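Putative exported protein (Bordetella pertussis Tohama I, PDB 2PFY) binds pyroglutamic acid as the extracytoplasmic solute receptor of a tripartite ATP-independent periplasmic (TRAP) transport system, to which it probably delivers this ligand. Local coordinates at residues T2-T7 with V60-V65; R106-G111 with A213-F218; Q123-K128 with Y200-F205; T140-Y145 with I177-T182. All blocks are in the same frame, centred on the assembly; numbering follows the deposited sequence.

How the contacts relate
From the N terminus, contact 1 closes the first loop, pairing parallel strands of the five-stranded sheet. Contact 2 then opens at 106-111 and closes only at 213-218, at the end of strand 208-214 of the same sheet; there N214 N probably donates to Q61 O of contact 1. Within that long excursion the chain builds most of the other lobe, whose sheet is completed later by strand 261-264. Contact 3 joins 123-128 to 200-205, and contact 4, 140-145 with 177-182, lies wholly within the span of contact 3. None cross. Contacts 3 and 4 touch through strands 124-127 and 180-182, and both reach the bound pyroglutamic acid; contacts 1 and 2 lie across the chain's centre from them.

Contact 1: residues T2-T7 with V60-V65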
# COMPACT_ATOMS: atom_id res chain seq x y z
N THR A 2 -6.39 -28.90 -3.94
CA THR A 2 -5.56 -27.98 -4.70
C THR A 2 -4.70 -27.25 -3.69
O THR A 2 -5.23 -26.84 -2.65
CB THR A 2 -6.43 -26.99 -5.47
OG1 THR A 2 -7.29 -27.70 -6.38
CG2 THR A 2 -5.59 -26.03 -6.29
N SER A 3 -3.40 -27.13 -3.98
CA SER A 3 -2.45 -26.30 -3.21
C SER A 3 -2.05 -25.10 -4.04
O SER A 3 -1.63 -25.26 -5.20
CB SER A 3 -1.17 -27.06 -2.88
OG SER A 3 -1.47 -28.36 -2.45
N TRP A 4 -2.11 -23.92 -3.43
CA TRP A 4 -1.71 -22.64 -4.04
C TRP A 4 -0.55 -22.12 -3.22
O TRP A 4 -0.56 -22.23 -1.98
CB TRP A 4 -2.74 -21.62 -3.62
CG TRP A 4 -3.71 -21.05 -4.47
CD1 TRP A 4 -4.37 -19.83 -4.24
CD2 TRP A 4 -4.26 -21.57 -5.60
NE1 TRP A 4 -5.24 -19.58 -5.21
CE2 TRP A 4 -5.22 -20.65 -6.07
CE3 TRP A 4 -4.05 -22.73 -6.32
CZ2 TRP A 4 -5.93 -20.86 -7.19
CZ3 TRP A 4 -4.74 -22.91 -7.39
CH2 TRP A 4 -5.67 -22.00 -7.84
N THR A 5 0.37 -21.40 -3.86
CA THR A 5 1.36 -20.63 -3.12
C THR A 5 1.04 -19.15 -3.28
O THR A 5 0.69 -18.68 -4.36
CB THR A 5 2.80 -20.90 -3.64
OG1 THR A 5 3.09 -22.30 -3.46
CG2 THR A 5 3.84 -20.05 -2.84
N MSE A 6 1.11 -18.44 -2.16
CA MSE A 6 0.84 -17.03 -2.16
C MSE A 6 2.10 -16.25 -1.76
O MSE A 6 2.84 -16.67 -0.85
CB MSE A 6 -0.30 -16.72 -1.18
CG MSE A 6 -0.66 -15.24 -1.07
SE MSE A 6 -2.32 -15.03 -0.01
CE MSE A 6 -3.62 -15.95 -0.96
N THR A 7 2.31 -15.11 -2.40
CA THR A 7 3.35 -14.19 -1.95
C THR A 7 2.66 -13.07 -1.17
O THR A 7 1.59 -12.59 -1.56
CB THR A 7 4.22 -13.64 -3.12
OG1 THR A 7 5.21 -12.73 -2.61
CG2 THR A 7 3.33 -12.88 -4.16
N VAL A 60 3.32 -17.79 -8.74
CA VAL A 60 2.39 -18.03 -7.67
C VAL A 60 1.01 -17.97 -8.29
O VAL A 60 0.82 -17.36 -9.35
CB VAL A 60 2.53 -16.94 -6.54
CG1 VAL A 60 3.92 -17.02 -5.89
CG2 VAL A 60 2.34 -15.54 -7.08
N GLN A 61 0.04 -18.56 -7.60
CA GLN A 61 -1.36 -18.47 -8.02
C GLN A 61 -2.06 -17.25 -7.50
O GLN A 61 -3.10 -16.84 -8.05
CB GLN A 61 -2.12 -19.73 -7.59
CG GLN A 61 -1.65 -20.99 -8.27
CD GLN A 61 -0.50 -21.63 -7.51
OE1 GLN A 61 -0.06 -21.10 -6.52
NE2 GLN A 61 0.01 -22.79 -8.01
N ILE A 62 -1.47 -16.64 -6.45
CA ILE A 62 -2.13 -15.53 -5.80
C ILE A 62 -1.06 -14.72 -5.05
O ILE A 62 -0.00 -15.27 -4.61
CB ILE A 62 -3.26 -16.09 -4.85
CG1 ILE A 62 -4.19 -14.97 -4.34
CG2 ILE A 62 -2.64 -17.01 -3.71
CD1 ILE A 62 -5.46 -15.49 -3.59
N GLY A 63 -1.29 -13.43 -4.90
CA GLY A 63 -0.28 -12.64 -4.19
C GLY A 63 -0.83 -11.34 -3.68
O GLY A 63 -1.82 -10.82 -4.19
N GLU A 64 -0.18 -10.83 -2.63
CA GLU A 64 -0.49 -9.55 -2.07
C GLU A 64 0.56 -8.51 -2.51
O GLU A 64 1.77 -8.80 -2.56
CB GLU A 64 -0.61 -9.66 -0.53
CG GLU A 64 -0.96 -8.34 0.16
CD GLU A 64 0.27 -7.47 0.40
OE1 GLU A 64 1.34 -8.05 0.76
OE2 GLU A 64 0.18 -6.23 0.20
N VAL A 65 0.08 -7.32 -2.87
CA VAL A 65 0.98 -6.23 -3.31
C VAL A 65 0.30 -4.87 -3.14
O VAL A 65 -0.94 -4.75 -3.15
CB VAL A 65 1.51 -6.45 -4.80
CG1 VAL A 65 0.37 -6.35 -5.83
CG2 VAL A 65 2.68 -5.51 -5.18
O HOH W 1 2.30 -23.70 -5.69
O HOH W 2 4.16 -10.03 -2.23
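The side chain of Q61 lies across the indole of W4, placing its CB over the face at 3.6 Å from the centroid of the W4 five-membered ring, a CH-pi contact, while CG follows over the six-membered ring. This packing opens a parallel strand pair, 2-7 beside 62-65, in the five-stranded sheet whose 2-1-3-5-4 order marks the type II periplasmic binding-protein fold. The bend at chi2 (87°) directs Q61 CD toward the first strand. The amide plane, only 5° from that of the indole, presents OE1 to T5 N at 2.7 Å, nearly straight (163°). A side-chain carbonyl takes a backbone N-H just before the second strand begins at I62; a weak bond from Q61 N to T5 O (3.3 Å) accompanies it. Further along, backbone pairing takes over: T7 N meets a lone pair of I62 O at 3.2 Å, and E64 N reaches T7 O at 2.7 Å. I62 and M6, a selenomethionine, share one face of the sheet, where I62 CG2 also packs 3.4 Å from W4 CD1. Beyond this shell, strand 35-40 flanks the first strand, with I37 against W4 and M6, and strand 208-214 flanks the second, with V211 and A213 against I62. The E64 carboxylate is held by E9 N and S209 OG. Where the pair ends, one water joins T7 OG1, at 2.9 Å, to E64 O, at 2.7 Å.

Contact 2: residues R106-G111 with A213-F218; sequences RLDKQG and ANKRAF
The carboxylate of D108 is met by K215 from above its plane: K215 NZ stands 2.6 Å from D108 OD1, about 40° out of that plane, in a salt bridge. D108 OD2 lies farther from the same NZ, at 3.5 Å, so the lysine engages one oxygen much more closely than the other. The carbonyl group of G111 is also approached from above its plane, by K215 N at 2.9 Å from G111 O, and a water adds a second bond, donating to G111 O while accepting from R216 N. At the amide of N214, by contrast, A217 N arrives in plane, on a lone pair of OD1, at 2.9 Å. These groups mark two helix ends brought together. Helix 89-108 finishes in a Schellman motif with G111, at positive phi (76°), as its C-prime residue; N214 is the N-cap of helix 215-220, which starts straight out of strand 208-214. The G111 carbonyl therefore points its oxygen at N-H groups of the new helix's first turn, R216 through the water, an arrangement that the positive end of the helix dipole would be expected to strengthen. K215 spans both parts of this contact. Its CB sits 3.3 Å from G111 O, and the chain, extended beyond CG, carries NZ across to the acid. On the second shell, V55 O accepts from N214 ND2, and V113 of strand 112-119 packs against the K215 side chain.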
# COMPACT_ATOMS: atom_id res chain seq x y z
N ARG A 106 -9.69 -3.61 -15.17
CA ARG A 106 -8.34 -3.51 -15.77
C ARG A 106 -7.52 -4.77 -15.52
O ARG A 106 -6.75 -5.19 -16.38
CB ARG A 106 -7.57 -2.26 -15.31
CG ARG A 106 -8.19 -0.90 -15.73
CD ARG A 106 -7.95 -0.53 -17.22
NE ARG A 106 -8.67 0.69 -17.61
CZ ARG A 106 -8.13 1.91 -17.71
NH1 ARG A 106 -6.85 2.13 -17.44
NH2 ARG A 106 -8.89 2.93 -18.05
N LEU A 107 -7.67 -5.36 -14.33
CA LEU A 107 -6.95 -6.60 -14.03
C LEU A 107 -7.49 -7.82 -14.79
O LEU A 107 -6.73 -8.67 -15.25
CB LEU A 107 -6.97 -6.89 -12.52
CG LEU A 107 -6.12 -5.95 -11.64
CD1 LEU A 107 -6.50 -6.25 -10.21
CD2 LEU A 107 -4.60 -6.09 -11.86
N ASP A 108 -8.81 -7.90 -14.92
CA ASP A 108 -9.43 -9.02 -15.63
C ASP A 108 -8.90 -9.11 -17.08
O ASP A 108 -8.60 -10.20 -17.58
CB ASP A 108 -10.96 -8.89 -15.59
CG ASP A 108 -11.67 -9.95 -16.40
OD1 ASP A 108 -11.77 -11.09 -15.92
OD2 ASP A 108 -12.15 -9.64 -17.50
N LYS A 109 -8.75 -7.96 -17.74
CA LYS A 109 -8.20 -7.89 -19.09
C LYS A 109 -6.76 -8.41 -19.14
O LYS A 109 -6.25 -8.77 -20.20
CB LYS A 109 -8.26 -6.46 -19.64
CG LYS A 109 -9.66 -6.01 -20.06
CD LYS A 109 -9.81 -4.48 -19.96
CE LYS A 109 -11.25 -4.07 -19.53
NZ LYS A 109 -11.32 -2.83 -18.63
N GLN A 110 -6.11 -8.49 -17.98
CA GLN A 110 -4.74 -8.98 -17.92
C GLN A 110 -4.63 -10.41 -17.42
O GLN A 110 -3.52 -10.87 -17.12
CB GLN A 110 -3.90 -8.07 -17.01
CG GLN A 110 -3.69 -6.69 -17.55
CD GLN A 110 -2.30 -6.20 -17.27
OE1 GLN A 110 -1.31 -6.76 -17.76
NE2 GLN A 110 -2.21 -5.14 -16.48
N GLY A 111 -5.75 -11.12 -17.29
CA GLY A 111 -5.71 -12.49 -16.77
C GLY A 111 -5.52 -12.54 -15.25
O GLY A 111 -4.97 -13.52 -14.71
N ALA A 213 -5.35 -12.78 -7.95
CA ALA A 213 -5.15 -14.18 -8.30
C ALA A 213 -4.98 -14.40 -9.81
O ALA A 213 -5.46 -13.62 -10.62
CB ALA A 213 -6.27 -15.10 -7.72
N ASN A 214 -4.24 -15.44 -10.17
CA ASN A 214 -4.11 -15.86 -11.59
C ASN A 214 -5.50 -16.33 -12.03
O ASN A 214 -6.05 -17.23 -11.43
CB ASN A 214 -3.08 -16.98 -11.71
CG ASN A 214 -2.90 -17.47 -13.16
OD1 ASN A 214 -3.66 -18.32 -13.66
ND2 ASN A 214 -1.90 -16.92 -13.84
N LYS A 215 -6.06 -15.68 -13.06
CA LYS A 215 -7.43 -15.97 -13.52
C LYS A 215 -7.63 -17.42 -13.96
O LYS A 215 -8.57 -18.06 -13.53
CB LYS A 215 -7.88 -14.99 -14.61
CG LYS A 215 -9.37 -15.07 -14.94
CD LYS A 215 -9.67 -14.06 -16.04
CE LYS A 215 -11.10 -14.13 -16.51
NZ LYS A 215 -11.28 -13.07 -17.55
N ARG A 216 -6.70 -17.95 -14.75
CA ARG A 216 -6.74 -19.36 -15.18
C ARG A 216 -6.73 -20.36 -14.01
O ARG A 216 -7.55 -21.28 -13.95
CB ARG A 216 -5.62 -19.67 -16.19
CG ARG A 216 -5.51 -21.16 -16.56
CD ARG A 216 -5.07 -21.41 -18.01
NE ARG A 216 -5.08 -20.19 -18.85
CZ ARG A 216 -5.89 -19.98 -19.89
NH1 ARG A 216 -6.77 -20.91 -20.28
NH2 ARG A 216 -5.80 -18.83 -20.55
N ALA A 217 -5.85 -20.13 -13.05
CA ALA A 217 -5.81 -20.94 -11.85
C ALA A 217 -7.13 -20.82 -11.10
O ALA A 217 -7.70 -21.84 -10.67
CB ALA A 217 -4.63 -20.50 -10.95
N PHE A 218 -7.62 -19.59 -10.92
CA PHE A 218 -8.89 -19.34 -10.20
C PHE A 218 -10.04 -20.06 -10.93
O PHE A 218 -10.84 -20.76 -10.30
CB PHE A 218 -9.18 -17.83 -10.14
CG PHE A 218 -10.43 -17.46 -9.36
CD1 PHE A 218 -10.42 -17.38 -7.96
CD2 PHE A 218 -11.61 -17.14 -10.03
CE1 PHE A 218 -11.58 -17.02 -7.25
CE2 PHE A 218 -12.78 -16.80 -9.34
CZ PHE A 218 -12.77 -16.74 -7.95
O HOH W 3 -4.64 -16.05 -16.21

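Contact 3: residues Q123-K128 with Y200-F205. With PCA (pyroglutamic acid), chain E.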
# COMPACT_ATOMS: atom_id res chain seq x y z
N GLN A 123 0.02 8.03 5.61
CA GLN A 123 1.48 8.12 5.46
C GLN A 123 2.02 9.36 6.17
O GLN A 123 1.59 10.47 5.88
CB GLN A 123 1.87 8.18 3.98
CG GLN A 123 1.28 7.02 3.12
CD GLN A 123 1.89 5.67 3.49
OE1 GLN A 123 1.30 4.86 4.21
NE2 GLN A 123 3.09 5.46 3.04
N GLY A 124 2.95 9.15 7.09
CA GLY A 124 3.69 10.27 7.75
C GLY A 124 5.11 10.39 7.19
O GLY A 124 5.50 9.64 6.26
N ILE A 125 5.87 11.32 7.75
CA ILE A 125 7.24 11.59 7.32
C ILE A 125 8.19 11.27 8.46
O ILE A 125 7.93 11.67 9.58
CB ILE A 125 7.40 13.09 6.88
CG1 ILE A 125 6.55 13.32 5.63
CG2 ILE A 125 8.91 13.44 6.59
CD1 ILE A 125 6.24 14.78 5.25
N TYR A 126 9.25 10.52 8.17
CA TYR A 126 10.25 10.17 9.18
C TYR A 126 11.56 10.83 8.82
O TYR A 126 12.00 10.75 7.67
CB TYR A 126 10.52 8.65 9.23
CG TYR A 126 9.36 7.76 9.65
CD1 TYR A 126 9.39 7.12 10.89
CD2 TYR A 126 8.28 7.52 8.80
CE1 TYR A 126 8.37 6.23 11.28
CE2 TYR A 126 7.22 6.66 9.19
CZ TYR A 126 7.28 6.02 10.43
OH TYR A 126 6.25 5.17 10.81
N THR A 127 12.21 11.44 9.79
CA THR A 127 13.44 12.19 9.50
C THR A 127 14.45 12.01 10.63
O THR A 127 14.09 11.51 11.72
CB THR A 127 13.16 13.73 9.33
OG1 THR A 127 12.73 14.27 10.58
CG2 THR A 127 12.07 13.98 8.31
N LYS A 128 15.69 12.41 10.36
CA LYS A 128 16.75 12.33 11.37
C LYS A 128 16.97 13.67 12.06
O LYS A 128 17.65 13.70 13.08
CB LYS A 128 18.06 11.84 10.77
CG LYS A 128 17.97 10.46 10.17
CD LYS A 128 19.06 10.24 9.18
CE LYS A 128 20.13 9.38 9.76
NZ LYS A 128 21.12 9.14 8.68
N TYR A 200 6.32 12.78 11.64
CA TYR A 200 5.32 13.82 11.48
C TYR A 200 4.08 13.14 10.92
O TYR A 200 4.16 12.47 9.88
CB TYR A 200 5.82 14.95 10.50
CG TYR A 200 7.07 15.64 11.05
CD1 TYR A 200 6.96 16.70 11.96
CD2 TYR A 200 8.35 15.16 10.74
CE1 TYR A 200 8.09 17.28 12.52
CE2 TYR A 200 9.47 15.71 11.29
CZ TYR A 200 9.34 16.78 12.17
OH TYR A 200 10.48 17.33 12.71
N ASP A 201 2.95 13.32 11.62
CA ASP A 201 1.68 12.67 11.31
C ASP A 201 1.05 13.41 10.12
O ASP A 201 0.07 14.15 10.27
CB ASP A 201 0.78 12.71 12.58
CG ASP A 201 -0.54 11.91 12.44
OD1 ASP A 201 -0.80 11.33 11.36
OD2 ASP A 201 -1.33 11.86 13.42
N ALA A 202 1.65 13.24 8.94
CA ALA A 202 1.26 13.98 7.75
C ALA A 202 -0.11 13.59 7.19
O ALA A 202 -0.80 14.42 6.60
CB ALA A 202 2.32 13.85 6.67
N GLN A 203 -0.49 12.33 7.37
CA GLN A 203 -1.59 11.72 6.61
C GLN A 203 -1.57 12.15 5.14
O GLN A 203 -2.60 12.60 4.61
CB GLN A 203 -2.96 12.08 7.25
CG GLN A 203 -3.14 11.58 8.68
CD GLN A 203 -4.54 11.83 9.24
OE1 GLN A 203 -5.58 11.53 8.59
NE2 GLN A 203 -4.59 12.37 10.45
N ALA A 204 -0.43 12.04 4.47
CA ALA A 204 -0.34 12.52 3.09
C ALA A 204 -1.35 11.80 2.16
O ALA A 204 -2.01 12.42 1.31
CB ALA A 204 1.06 12.38 2.55
N PHE A 205 -1.47 10.49 2.35
CA PHE A 205 -2.44 9.68 1.65
C PHE A 205 -2.59 8.33 2.33
O PHE A 205 -1.90 8.01 3.33
CB PHE A 205 -2.07 9.52 0.15
CG PHE A 205 -0.71 8.94 -0.08
CD1 PHE A 205 -0.52 7.55 -0.22
CD2 PHE A 205 0.41 9.77 -0.10
CE1 PHE A 205 0.75 7.00 -0.42
CE2 PHE A 205 1.72 9.21 -0.28
CZ PHE A 205 1.88 7.85 -0.46
N PCA E . 4.23 0.86 4.01
CA PCA E . 4.62 0.44 2.65
CB PCA E . 3.76 1.16 1.64
CG PCA E . 2.88 2.09 2.42
CD PCA E . 3.21 1.83 3.85
OE PCA E . 2.62 2.35 4.80
C PCA E . 6.09 0.75 2.40
O PCA E . 6.73 0.30 1.44
OXT PCA E . 6.66 1.49 3.18
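I125 and Y200 form an antiparallel, hydrogen-bonded pair, with I125 N to Y200 O at 3.0 Å and Y200 N to I125 O at 2.8 Å. G124, lacking a side chain, brings its CA to within 3.1 Å of Y200 O. After D201, the centre of an inverse gamma turn, the second segment leaves strand geometry but keeps its hold: A204 N donates to Q123 O at 2.9 Å, and Q123 N to F205 O at 3.0 Å. Between side chains, Q123 CG lies over one face of the F205 ring, offset toward the rim, 3.7 Å from its centroid in a CH-pi contact. At the other end T127 OG1 sits in plane at the edge of the Y200 ring, 3.6 Å from CE2; its polar partner is K129 O, and Y200 OH bonds to V131 N. The segments adjoin two of the crossings between the lobes, the one that follows strand 112-119 and the one that leads back to strand 208-214. Q123 belongs to the pyroglutamic acid pocket. With its backbone N and O both bonded and its CG on the phenyl face, the residue appears to be positioned largely by the protein itself.

Contact 4: residues T140-Y145 with I177-T182. With PCA (pyroglutamic acid), chain E.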
# COMPACT_ATOMS: atom_id res chain seq x y z
N THR A 140 17.79 16.19 0.14
CA THR A 140 17.76 15.01 1.01
C THR A 140 17.50 13.74 0.19
O THR A 140 16.64 13.74 -0.70
CB THR A 140 16.71 15.20 2.15
OG1 THR A 140 17.17 16.24 3.04
CG2 THR A 140 16.54 13.94 2.98
N ARG A 141 18.28 12.69 0.47
CA ARG A 141 18.08 11.35 -0.11
C ARG A 141 16.84 10.78 0.56
O ARG A 141 16.86 10.43 1.73
CB ARG A 141 19.29 10.45 0.16
CG ARG A 141 20.60 11.01 -0.45
CD ARG A 141 21.83 10.24 0.08
NE ARG A 141 23.04 10.60 -0.66
CZ ARG A 141 24.20 9.95 -0.58
NH1 ARG A 141 24.31 8.88 0.20
NH2 ARG A 141 25.25 10.36 -1.27
N PHE A 142 15.75 10.78 -0.18
CA PHE A 142 14.46 10.55 0.44
C PHE A 142 13.90 9.26 -0.17
O PHE A 142 13.81 9.12 -1.40
CB PHE A 142 13.56 11.76 0.18
CG PHE A 142 12.27 11.75 0.99
CD1 PHE A 142 12.15 12.55 2.13
CD2 PHE A 142 11.18 10.94 0.60
CE1 PHE A 142 10.96 12.55 2.86
CE2 PHE A 142 9.99 10.92 1.34
CZ PHE A 142 9.87 11.72 2.47
N ARG A 143 13.56 8.30 0.68
CA ARG A 143 13.02 7.03 0.20
C ARG A 143 11.74 7.19 -0.61
O ARG A 143 10.80 7.86 -0.17
CB ARG A 143 12.72 6.09 1.37
CG ARG A 143 12.12 4.73 0.92
CD ARG A 143 11.64 3.90 2.06
NE ARG A 143 11.02 2.69 1.52
CZ ARG A 143 9.84 2.21 1.89
NH1 ARG A 143 9.18 2.80 2.88
NH2 ARG A 143 9.34 1.10 1.31
N ALA A 144 11.70 6.56 -1.79
CA ALA A 144 10.45 6.40 -2.54
C ALA A 144 10.15 4.90 -2.63
O ALA A 144 11.06 4.11 -2.51
CB ALA A 144 10.59 6.97 -3.97
N TYR A 145 8.88 4.52 -2.81
CA TYR A 145 8.55 3.09 -2.84
C TYR A 145 7.61 2.70 -3.97
O TYR A 145 7.12 1.56 -4.03
CB TYR A 145 8.04 2.60 -1.48
CG TYR A 145 6.80 3.27 -0.95
CD1 TYR A 145 5.57 3.13 -1.60
CD2 TYR A 145 6.84 4.02 0.24
CE1 TYR A 145 4.44 3.73 -1.12
CE2 TYR A 145 5.70 4.64 0.74
CZ TYR A 145 4.50 4.50 0.05
OH TYR A 145 3.34 5.08 0.50
N ILE A 177 19.62 6.31 2.23
CA ILE A 177 18.50 7.20 2.44
C ILE A 177 18.63 7.87 3.80
O ILE A 177 19.21 7.31 4.72
CB ILE A 177 17.11 6.50 2.28
CG1 ILE A 177 16.98 5.31 3.25
CG2 ILE A 177 16.86 6.11 0.78
CD1 ILE A 177 15.56 4.66 3.32
N ASP A 178 18.05 9.06 3.94
CA ASP A 178 18.14 9.80 5.21
C ASP A 178 16.77 10.17 5.77
O ASP A 178 16.69 10.63 6.91
CB ASP A 178 18.96 11.07 5.02
CG ASP A 178 20.44 10.80 4.76
OD1 ASP A 178 21.14 10.25 5.63
OD2 ASP A 178 20.90 11.15 3.67
N ALA A 179 15.71 9.99 4.98
CA ALA A 179 14.33 10.33 5.36
C ALA A 179 13.33 9.46 4.57
O ALA A 179 13.65 8.93 3.50
CB ALA A 179 14.03 11.83 5.10
N MSE A 180 12.11 9.32 5.06
CA MSE A 180 11.15 8.52 4.28
C MSE A 180 9.73 8.94 4.58
O MSE A 180 9.46 9.75 5.50
CB MSE A 180 11.37 7.02 4.55
CG MSE A 180 11.17 6.64 5.99
SE MSE A 180 11.08 4.72 6.13
CE MSE A 180 10.77 4.58 8.16
N LEU A 181 8.82 8.38 3.79
CA LEU A 181 7.41 8.62 3.96
C LEU A 181 6.77 7.25 3.96
O LEU A 181 6.97 6.46 3.01
CB LEU A 181 6.84 9.45 2.81
CG LEU A 181 5.30 9.59 2.82
CD1 LEU A 181 4.80 11.04 2.64
CD2 LEU A 181 4.68 8.70 1.72
N THR A 182 6.05 6.95 5.04
CA THR A 182 5.41 5.63 5.21
C THR A 182 4.51 5.69 6.43
O THR A 182 4.56 6.68 7.19
CB THR A 182 6.45 4.45 5.29
OG1 THR A 182 5.77 3.19 5.17
CG2 THR A 182 7.31 4.44 6.61
N PCA E . 4.23 0.86 4.01
CA PCA E . 4.62 0.44 2.65
CB PCA E . 3.76 1.16 1.64
CG PCA E . 2.88 2.09 2.42
CD PCA E . 3.21 1.83 3.85
OE PCA E . 2.62 2.35 4.80
C PCA E . 6.09 0.75 2.40
O PCA E . 6.73 0.30 1.44
OXT PCA E . 6.66 1.49 3.18
O HOH W 4 9.22 6.35 1.73
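R143 runs alongside I177 and past M180 toward the ligand. Its CB packs 3.6 Å from M180 CB and 3.7 Å from I177 CD1, and with CG anti to the backbone N (chi1 179°) and the chain extended to NE, the methylenes continue beside I177, pointing the same way. CD still lies near M180 CB; NE donates to V163 O. At the tip, NH1 bonds to OXT of pyroglutamic acid at 2.9 Å and NH2 to its O at 2.7 Å, a two-pronged grip on the carboxylate familiar from TRAP receptors. T182 OG1 donates to the same OXT at 2.8 Å, while Y145 CD2 lies over one guanidinium face. The Y145 ring has the ligand CB over one of its faces and L181 O at its edge. The arginine's backbone is anchored too: R143 N donates to A179 O at 2.9 Å (171°), next to the single F142-A179 bridge, and a water joins R143 O to L181 N. F142 turns its ring against A179 CB and L181 CB. Strand 141-144 thus lies between its parallel partner 159-162, reached through helix 147-155, and strand 180-182 at the edge of the four-stranded sheet, with helix 168-173 packing on R143, I177 and M180.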